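Side-chain contacts in endoglucanase (Thermotoga maritima, PDB 2FVG), which is named an endoglucanase but belongs to the M42 peptidase family and is probably a metal-dependent aminopeptidase using two divalent cations per subunit: residues Val68-Glu73 against Ser79-Gly84; Phe130-Ala135 against Lys139-Ile144; Gly15-Val20 against His61-Gly66. All blocks are in the same frame, centred on the assembly; numbering follows the deposited sequence.

The three contacts run from the buried heart of the molecule to its surface. Contact 3 is the buried one, packing the start of helix 18-28 against the loop after strand 55-61; no hydrogen bond crosses it, and its chemistry is apolar contact beside two neighbouring carboxylates near the predicted metal site. Contact 1, partly buried, is a hairpin at the edge of the six-stranded antiparallel sheet, held chiefly by backbone hydrogen bonds. Contact 2 lies at the surface, where aromatic rings and one helical bond close a loop. Contacts 1 and 2 touch, Ile72 CD1 packing on Val142 O at 3.6 Å, while the Gly66-Val83 backbone pairing joins contact 3 to contact 1.

Contact 1 (Val68-Glu73 against Ser79-Gly84); sequences VVSKIE and SFLPVG
Strands 68-72 and 79-83 run antiparallel, their axes 4.4 Å apart at the closest and inclined at 150°. Val68 and Leu81 form a hydrogen-bonded pair, with Val68 N to Leu81 O at 2.9 Å and Leu81 N to Val68 O at 3.0 Å. Val69 and Phe80 follow as a non-hydrogen-bonded pair. Beyond them the register slips by one residue: Ser70 and Lys71 both face Ser79, a classic beta bulge. Ser70 N lies 3.0 Å from Ser79 O, above its carbonyl plane, and Lys71 N gives the same oxygen a weaker, longer bond, while Ser79 N returns a 2.8 Å bond to Lys71 O. The two strands make a beta hairpin at the edge of the six-stranded antiparallel sheet, and strand 66-72 pairs on its other side with strand 147-150. Near the turn, Glu73 folds back, its chain bent at chi2 (-58°), and brings OE2 to the hydroxyl of Ser79. Ser79 OG donates to Glu73 OE2 over a short 2.5 Å, on the anti side but somewhat out of the carboxylate plane; Arg127 of strand 126-129 touches both side chains. A chi1 of 57° turns Ser70 OG toward the partner strand, 3.7 Å from Leu81 CG. At the far end Val68 and Val83 lie nearly perpendicular, Val68 CB meeting Val83 CG2 at 4.1 Å.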
loop_
_atom_site.group_PDB
_atom_site.type_symbol
_atom_site.label_atom_id
_atom_site.label_comp_id
_atom_site.label_asym_id
_atom_site.label_seq_id
_atom_site.Cartn_x
_atom_site.Cartn_y
_atom_site.Cartn_z
ATOM N N VAL A 68 -5.640 -0.495 17.815
ATOM C CA VAL A 68 -5.829 0.752 18.516
ATOM C C VAL A 68 -5.943 0.411 20.012
ATOM O O VAL A 68 -6.499 -0.625 20.379
ATOM C CB VAL A 68 -7.016 1.562 17.924
ATOM C CG1 VAL A 68 -8.361 0.853 18.133
ATOM C CG2 VAL A 68 -7.035 2.990 18.453
ATOM N N VAL A 69 -5.345 1.251 20.857
ATOM C CA VAL A 69 -5.360 1.032 22.291
ATOM C C VAL A 69 -6.760 1.331 22.785
ATOM O O VAL A 69 -7.251 2.474 22.715
ATOM C CB VAL A 69 -4.317 1.886 23.028
ATOM C CG1 VAL A 69 -4.399 1.628 24.517
ATOM C CG2 VAL A 69 -2.907 1.583 22.499
ATOM N N SER A 70 -7.419 0.284 23.253
ATOM C CA SER A 70 -8.781 0.424 23.742
ATOM C C SER A 70 -8.824 0.581 25.257
ATOM O O SER A 70 -9.768 1.153 25.793
ATOM C CB SER A 70 -9.664 -0.731 23.251
ATOM O OG SER A 70 -9.146 -1.990 23.639
ATOM N N LYS A 71 -7.793 0.101 25.946
ATOM C CA LYS A 71 -7.760 0.198 27.408
ATOM C C LYS A 71 -6.382 -0.007 28.024
ATOM O O LYS A 71 -5.591 -0.813 27.552
ATOM C CB LYS A 71 -8.741 -0.801 28.042
ATOM C CG LYS A 71 -8.762 -0.723 29.571
ATOM C CD LYS A 71 -9.933 -1.463 30.180
ATOM C CE LYS A 71 -9.910 -1.325 31.692
ATOM N NZ LYS A 71 -11.114 -1.957 32.276
ATOM N N ILE A 72 -6.122 0.717 29.109
ATOM C CA ILE A 72 -4.882 0.586 29.842
ATOM C C ILE A 72 -5.220 -0.087 31.162
ATOM O O ILE A 72 -5.961 0.474 31.976
ATOM C CB ILE A 72 -4.185 1.951 30.039
ATOM C CG1 ILE A 72 -3.859 2.563 28.659
ATOM C CG2 ILE A 72 -2.918 1.783 30.900
ATOM C CD1 ILE A 72 -3.346 4.004 28.676
ATOM N N GLU A 73 -4.706 -1.304 31.340
ATOM C CA GLU A 73 -4.987 -2.112 32.531
ATOM C C GLU A 73 -4.241 -1.609 33.756
ATOM O O GLU A 73 -3.213 -0.954 33.628
ATOM C CB GLU A 73 -4.685 -3.596 32.268
ATOM C CG GLU A 73 -5.349 -4.162 30.987
ATOM C CD GLU A 73 -6.872 -4.026 30.971
ATOM O OE1 GLU A 73 -7.516 -4.079 32.052
ATOM O OE2 GLU A 73 -7.435 -3.869 29.868
ATOM N N SER A 79 -5.071 -3.341 26.431
ATOM C CA SER A 79 -6.003 -4.075 25.590
ATOM C C SER A 79 -6.055 -3.311 24.266
ATOM O O SER A 79 -5.801 -2.101 24.220
ATOM C CB SER A 79 -7.395 -4.119 26.213
ATOM O OG SER A 79 -7.385 -4.755 27.495
ATOM N N PHE A 80 -6.403 -4.009 23.195
ATOM C CA PHE A 80 -6.424 -3.403 21.870
ATOM C C PHE A 80 -7.524 -3.999 20.991
ATOM O O PHE A 80 -8.041 -5.094 21.258
ATOM C CB PHE A 80 -5.043 -3.547 21.222
ATOM C CG PHE A 80 -4.610 -4.976 21.022
ATOM C CD1 PHE A 80 -4.052 -5.708 22.067
ATOM C CD2 PHE A 80 -4.754 -5.588 19.777
ATOM C CE1 PHE A 80 -3.650 -7.033 21.882
ATOM C CE2 PHE A 80 -4.361 -6.911 19.580
ATOM C CZ PHE A 80 -3.809 -7.638 20.630
ATOM N N LEU A 81 -7.915 -3.251 19.971
ATOM C CA LEU A 81 -8.920 -3.710 19.039
ATOM C C LEU A 81 -8.293 -3.581 17.665
ATOM O O LEU A 81 -7.520 -2.647 17.450
ATOM C CB LEU A 81 -10.181 -2.846 19.131
ATOM C CG LEU A 81 -10.931 -2.793 20.467
ATOM C CD1 LEU A 81 -11.955 -1.663 20.445
ATOM C CD2 LEU A 81 -11.579 -4.132 20.807
ATOM N N PRO A 82 -8.614 -4.514 16.743
ATOM C CA PRO A 82 -8.073 -4.519 15.380
ATOM C C PRO A 82 -8.518 -3.335 14.534
ATOM O O PRO A 82 -9.580 -2.757 14.776
ATOM C CB PRO A 82 -8.649 -5.802 14.775
ATOM C CG PRO A 82 -9.897 -6.061 15.575
ATOM C CD PRO A 82 -9.529 -5.650 16.969
ATOM N N VAL A 83 -7.680 -2.975 13.566
ATOM C CA VAL A 83 -7.981 -1.925 12.594
ATOM C C VAL A 83 -7.625 -2.575 11.261
ATOM O O VAL A 83 -6.484 -2.549 10.837
ATOM C CB VAL A 83 -7.167 -0.628 12.828
ATOM C CG1 VAL A 83 -7.482 0.418 11.762
ATOM C CG2 VAL A 83 -7.446 -0.054 14.205
ATOM N N GLY A 84 -8.619 -3.186 10.623
ATOM C CA GLY A 84 -8.412 -3.924 9.382
ATOM C C GLY A 84 -8.636 -5.393 9.681
ATOM O O GLY A 84 -9.126 -5.746 10.766
#

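Contact 2 (Phe130-Ala135 against Lys139-Ile144); sequences FGFSSA and KKYVSI
Ala135 O accepts a hydrogen bond from Lys139 N at 3.0 Å, with an N-H...O angle of 147° and the donor tilted slightly from the carbonyl plane. The lysine side chain gathers over the same oxygen: CG comes within 3.2 Å of Ala135 O, and the extended chain then runs on past the alanine, its CE 4.3 Å from Ala135 CB. The aromatic part of the contact lies between Phe132 and Tyr141. Both carry CG anti to the carbonyl carbon, which swings each ring toward the other across the segments flanking the helix. They meet obliquely, planes 39° apart, with Phe132 CE1 3.4 Å from Tyr141 CD1 and Phe132 CZ also close to Tyr141 CG. Leu101 of strand 101-107 touches both rings and also Phe130. Deeper in, Phe130 CE2 rests on Val142 CG2 at 4.4 Å, and Val98 of strand 95-98 packs against both of these residues. The arrangement is that of a surface connection in the antiparallel sheet: the short helix 135-139, spanned by the i to i+4 bond from Lys139 to Ala135, links strand 126-129 to strand 147-150, and the aromatic and valine side chains of its flanking loops pack on strands 95-98 and 101-107.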
loop_
_atom_site.group_PDB
_atom_site.type_symbol
_atom_site.label_atom_id
_atom_site.label_comp_id
_atom_site.label_asym_id
_atom_site.label_seq_id
_atom_site.Cartn_x
_atom_site.Cartn_y
_atom_site.Cartn_z
ATOM N N PHE A 130 4.419 -3.765 27.197
ATOM C CA PHE A 130 5.473 -2.833 26.857
ATOM C C PHE A 130 6.493 -2.801 27.988
ATOM O O PHE A 130 7.544 -2.170 27.869
ATOM C CB PHE A 130 4.921 -1.422 26.661
ATOM C CG PHE A 130 4.004 -1.270 25.493
ATOM C CD1 PHE A 130 4.510 -1.181 24.202
ATOM C CD2 PHE A 130 2.633 -1.173 25.681
ATOM C CE1 PHE A 130 3.660 -1.022 23.119
ATOM C CE2 PHE A 130 1.783 -1.015 24.616
ATOM C CZ PHE A 130 2.299 -0.939 23.324
ATOM N N GLY A 131 6.160 -3.456 29.098
ATOM C CA GLY A 131 7.044 -3.505 30.256
ATOM C C GLY A 131 6.611 -2.731 31.500
ATOM O O GLY A 131 7.369 -2.658 32.475
ATOM N N PHE A 132 5.403 -2.169 31.500
ATOM C CA PHE A 132 4.948 -1.394 32.668
ATOM C C PHE A 132 4.418 -2.250 33.824
ATOM O O PHE A 132 4.102 -3.425 33.653
ATOM C CB PHE A 132 3.909 -0.343 32.254
ATOM C CG PHE A 132 4.353 0.517 31.108
ATOM C CD1 PHE A 132 5.340 1.479 31.290
ATOM C CD2 PHE A 132 3.804 0.351 29.850
ATOM C CE1 PHE A 132 5.771 2.273 30.228
ATOM C CE2 PHE A 132 4.220 1.143 28.771
ATOM C CZ PHE A 132 5.213 2.111 28.969
ATOM N N SER A 133 4.315 -1.644 35.006
ATOM C CA SER A 133 3.826 -2.337 36.185
ATOM C C SER A 133 2.520 -1.713 36.687
ATOM O O SER A 133 1.772 -2.343 37.439
ATOM C CB SER A 133 4.896 -2.326 37.296
ATOM N N SER A 134 2.235 -0.485 36.260
ATOM C CA SER A 134 1.050 0.228 36.707
ATOM C C SER A 134 0.434 0.976 35.552
ATOM O O SER A 134 1.099 1.213 34.544
ATOM C CB SER A 134 1.432 1.235 37.788
ATOM N N ALA A 135 -0.840 1.340 35.697
ATOM C CA ALA A 135 -1.545 2.131 34.694
ATOM C C ALA A 135 -0.900 3.517 34.620
ATOM O O ALA A 135 -0.720 4.064 33.526
ATOM C CB ALA A 135 -3.025 2.241 35.032
ATOM N N LYS A 139 0.698 5.334 31.247
ATOM C CA LYS A 139 0.122 6.585 30.744
ATOM C C LYS A 139 1.120 7.670 30.335
ATOM O O LYS A 139 0.816 8.500 29.478
ATOM C CB LYS A 139 -0.950 7.101 31.695
ATOM C CG LYS A 139 -2.180 6.212 31.671
ATOM C CD LYS A 139 -3.131 6.525 32.808
ATOM C CE LYS A 139 -4.370 5.646 32.726
ATOM N NZ LYS A 139 -5.233 5.814 33.924
ATOM N N LYS A 140 2.311 7.654 30.933
ATOM C CA LYS A 140 3.367 8.599 30.558
ATOM C C LYS A 140 3.815 8.383 29.100
ATOM O O LYS A 140 4.351 9.295 28.463
ATOM C CB LYS A 140 4.560 8.472 31.507
ATOM N N TYR A 141 3.568 7.190 28.557
ATOM C CA TYR A 141 3.986 6.875 27.179
ATOM C C TYR A 141 2.830 6.578 26.235
ATOM O O TYR A 141 2.923 6.811 25.024
ATOM C CB TYR A 141 4.886 5.628 27.162
ATOM C CG TYR A 141 6.181 5.719 27.938
ATOM C CD1 TYR A 141 6.201 5.559 29.324
ATOM C CD2 TYR A 141 7.392 5.933 27.284
ATOM C CE1 TYR A 141 7.395 5.626 30.030
ATOM C CE2 TYR A 141 8.590 5.998 27.989
ATOM C CZ TYR A 141 8.585 5.844 29.352
ATOM O OH TYR A 141 9.777 5.915 30.051
ATOM N N VAL A 142 1.752 6.052 26.806
ATOM C CA VAL A 142 0.639 5.518 26.045
ATOM C C VAL A 142 -0.727 6.059 26.419
ATOM O O VAL A 142 -0.929 6.485 27.550
ATOM C CB VAL A 142 0.708 3.952 26.129
ATOM C CG1 VAL A 142 -0.648 3.293 26.325
ATOM C CG2 VAL A 142 1.467 3.390 24.922
ATOM N N SER A 143 -1.658 6.077 25.459
ATOM C CA SER A 143 -3.035 6.539 25.734
ATOM C C SER A 143 -4.092 5.819 24.897
ATOM O O SER A 143 -3.810 5.405 23.745
ATOM C CB SER A 143 -3.177 8.053 25.504
ATOM O OG SER A 143 -2.228 8.788 26.253
ATOM N N ILE A 144 -5.300 5.693 25.472
ATOM C CA ILE A 144 -6.457 5.105 24.784
ATOM C C ILE A 144 -6.590 5.852 23.469
ATOM O O ILE A 144 -6.540 7.083 23.441
ATOM C CB ILE A 144 -7.798 5.252 25.577
ATOM C CG1 ILE A 144 -7.829 4.367 26.826
ATOM C CG2 ILE A 144 -9.024 4.901 24.696
ATOM C CD1 ILE A 144 -7.035 4.884 28.004
#

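Contact 3 (Gly15-Val20 against His61-Gly66); sequences GDEGKV and HMDEVG. With EDO (1,2-ethanediol), chain C.
Val20 and selenomethionine Met62 run antiparallel alongside each other, Val20 CG1 lying 4.0 Å from Met62 CB and close to its CG and SE as well. In Met62, CG anti to the carbonyl carbon and an extended chi2 lay the selenium alongside Val20 CG1, and the bend at chi3 (-68°) only turns the terminal methyl; Arg21, Ile24, Cys172 and Val195 also touch its side chain. Glu17, at the N-cap position of helix 18-28, holds CG beside its own N and folds at chi2 (79°). The bend carries its carboxylate beside Asp63, and the two acids extend together, side by side, with their carboxylate planes 54° apart. Glu17 OE2 stands 3.4 Å from Asp63 CB. The contact thus seats the start of helix 18-28 on the loop that leaves strand 55-61, at the His-x-Asp sequence His61-Met62-Asp63, whose histidine is a predicted ligand of the first zinc of the two-metal centre of the M42 family. Two amides grip Glu17 OE2: Gly15 N, 3.0 Å from Glu17 OE2 and above the carboxylate plane, and that of Gln196. Asp63 OD2, 4.5 Å from Glu17 OE2, is bound by Ser14 OG. Farther along the loop, Glu64 bridges to Lys164 and Arg169, and an ethanediol, probably from the crystallisation liquor, bonds weakly through O1 to Val65 O.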
loop_
_atom_site.group_PDB
_atom_site.type_symbol
_atom_site.label_atom_id
_atom_site.label_comp_id
_atom_site.label_asym_id
_atom_site.label_seq_id
_atom_site.Cartn_x
_atom_site.Cartn_y
_atom_site.Cartn_z
ATOM N N GLY A 15 -6.143 5.386 9.338
ATOM C CA GLY A 15 -6.652 6.416 10.264
ATOM C C GLY A 15 -5.500 7.191 10.886
ATOM O O GLY A 15 -5.700 8.237 11.486
ATOM N N ASP A 16 -4.277 6.703 10.699
ATOM C CA ASP A 16 -3.100 7.331 11.294
ATOM C C ASP A 16 -1.936 7.357 10.318
ATOM O O ASP A 16 -0.824 6.991 10.682
ATOM C CB ASP A 16 -2.724 6.548 12.560
ATOM C CG ASP A 16 -1.653 7.239 13.407
ATOM O OD1 ASP A 16 -1.716 8.471 13.609
ATOM O OD2 ASP A 16 -0.745 6.527 13.892
ATOM N N GLU A 17 -2.174 7.828 9.094
ATOM C CA GLU A 17 -1.141 7.832 8.047
ATOM C C GLU A 17 -0.229 9.059 7.972
ATOM O O GLU A 17 0.508 9.217 6.982
ATOM C CB GLU A 17 -1.766 7.643 6.646
ATOM C CG GLU A 17 -2.746 6.477 6.434
ATOM C CD GLU A 17 -4.179 6.746 6.951
ATOM O OE1 GLU A 17 -4.415 7.740 7.685
ATOM O OE2 GLU A 17 -5.080 5.933 6.625
ATOM N N GLY A 18 -0.239 9.909 8.996
ATOM C CA GLY A 18 0.534 11.161 8.977
ATOM C C GLY A 18 2.029 11.072 8.721
ATOM O O GLY A 18 2.568 11.827 7.893
ATOM N N LYS A 19 2.708 10.174 9.434
ATOM C CA LYS A 19 4.143 10.014 9.255
ATOM C C LYS A 19 4.445 9.517 7.851
ATOM O O LYS A 19 5.381 10.012 7.212
ATOM C CB LYS A 19 4.758 9.097 10.322
ATOM C CG LYS A 19 4.692 9.648 11.747
ATOM N N VAL A 20 3.656 8.562 7.354
ATOM C CA VAL A 20 3.863 8.071 5.980
ATOM C C VAL A 20 3.655 9.197 4.983
ATOM O O VAL A 20 4.471 9.375 4.068
ATOM C CB VAL A 20 2.958 6.865 5.612
ATOM C CG1 VAL A 20 3.150 6.492 4.150
ATOM C CG2 VAL A 20 3.277 5.673 6.503
ATOM N N HIS A 61 -2.252 3.150 -1.831
ATOM C CA HIS A 61 -2.725 3.362 -0.451
ATOM C C HIS A 61 -1.590 3.392 0.533
ATOM O O HIS A 61 -0.688 2.547 0.501
ATOM C CB HIS A 61 -3.677 2.236 -0.035
ATOM C CG HIS A 61 -4.427 1.659 -1.188
ATOM N ND1 HIS A 61 -5.269 2.412 -1.981
ATOM C CD2 HIS A 61 -4.452 0.406 -1.697
ATOM C CE1 HIS A 61 -5.786 1.645 -2.926
ATOM N NE2 HIS A 61 -5.314 0.421 -2.770
HETATM N N MSE A 62 -1.649 4.365 1.422
HETATM C CA MSE A 62 -0.649 4.537 2.444
HETATM C C MSE A 62 -0.887 3.745 3.699
HETATM O O MSE A 62 0.046 3.545 4.477
HETATM C CB MSE A 62 -0.570 6.005 2.834
HETATM C CG MSE A 62 -0.047 6.875 1.733
HETATM SE SE MSE A 62 0.233 8.748 2.360
HETATM C CE MSE A 62 -1.647 9.336 2.657
ATOM N N ASP A 63 -2.123 3.314 3.925
ATOM C CA ASP A 63 -2.466 2.642 5.183
ATOM C C ASP A 63 -2.115 1.157 5.266
ATOM O O ASP A 63 -1.987 0.476 4.243
ATOM C CB ASP A 63 -3.947 2.881 5.579
ATOM C CG ASP A 63 -4.948 2.331 4.567
ATOM O OD1 ASP A 63 -4.709 2.461 3.328
ATOM O OD2 ASP A 63 -5.997 1.795 5.028
ATOM N N GLU A 64 -1.979 0.669 6.499
ATOM C CA GLU A 64 -1.693 -0.737 6.748
ATOM C C GLU A 64 -2.615 -1.246 7.864
ATOM O O GLU A 64 -3.241 -0.464 8.566
ATOM C CB GLU A 64 -0.204 -0.910 7.113
ATOM C CG GLU A 64 0.171 -0.277 8.460
ATOM C CD GLU A 64 1.666 -0.320 8.767
ATOM O OE1 GLU A 64 2.250 -1.425 8.887
ATOM O OE2 GLU A 64 2.250 0.765 8.913
ATOM N N VAL A 65 -2.712 -2.558 8.020
ATOM C CA VAL A 65 -3.487 -3.141 9.102
ATOM C C VAL A 65 -2.785 -2.909 10.451
ATOM O O VAL A 65 -1.550 -2.845 10.518
ATOM C CB VAL A 65 -3.763 -4.646 8.848
ATOM C CG1 VAL A 65 -4.400 -5.311 10.072
ATOM C CG2 VAL A 65 -4.710 -4.778 7.683
ATOM N N GLY A 66 -3.567 -2.807 11.535
ATOM C CA GLY A 66 -2.976 -2.544 12.849
ATOM C C GLY A 66 -3.982 -2.687 13.959
ATOM O O GLY A 66 -4.904 -3.490 13.849
HETATM C C1 EDO C . 1.331 -4.883 7.582
HETATM O O1 EDO C . 0.764 -4.633 8.864
HETATM C C2 EDO C . 1.309 -6.386 7.333
HETATM O O2 EDO C . 2.200 -6.711 6.264
#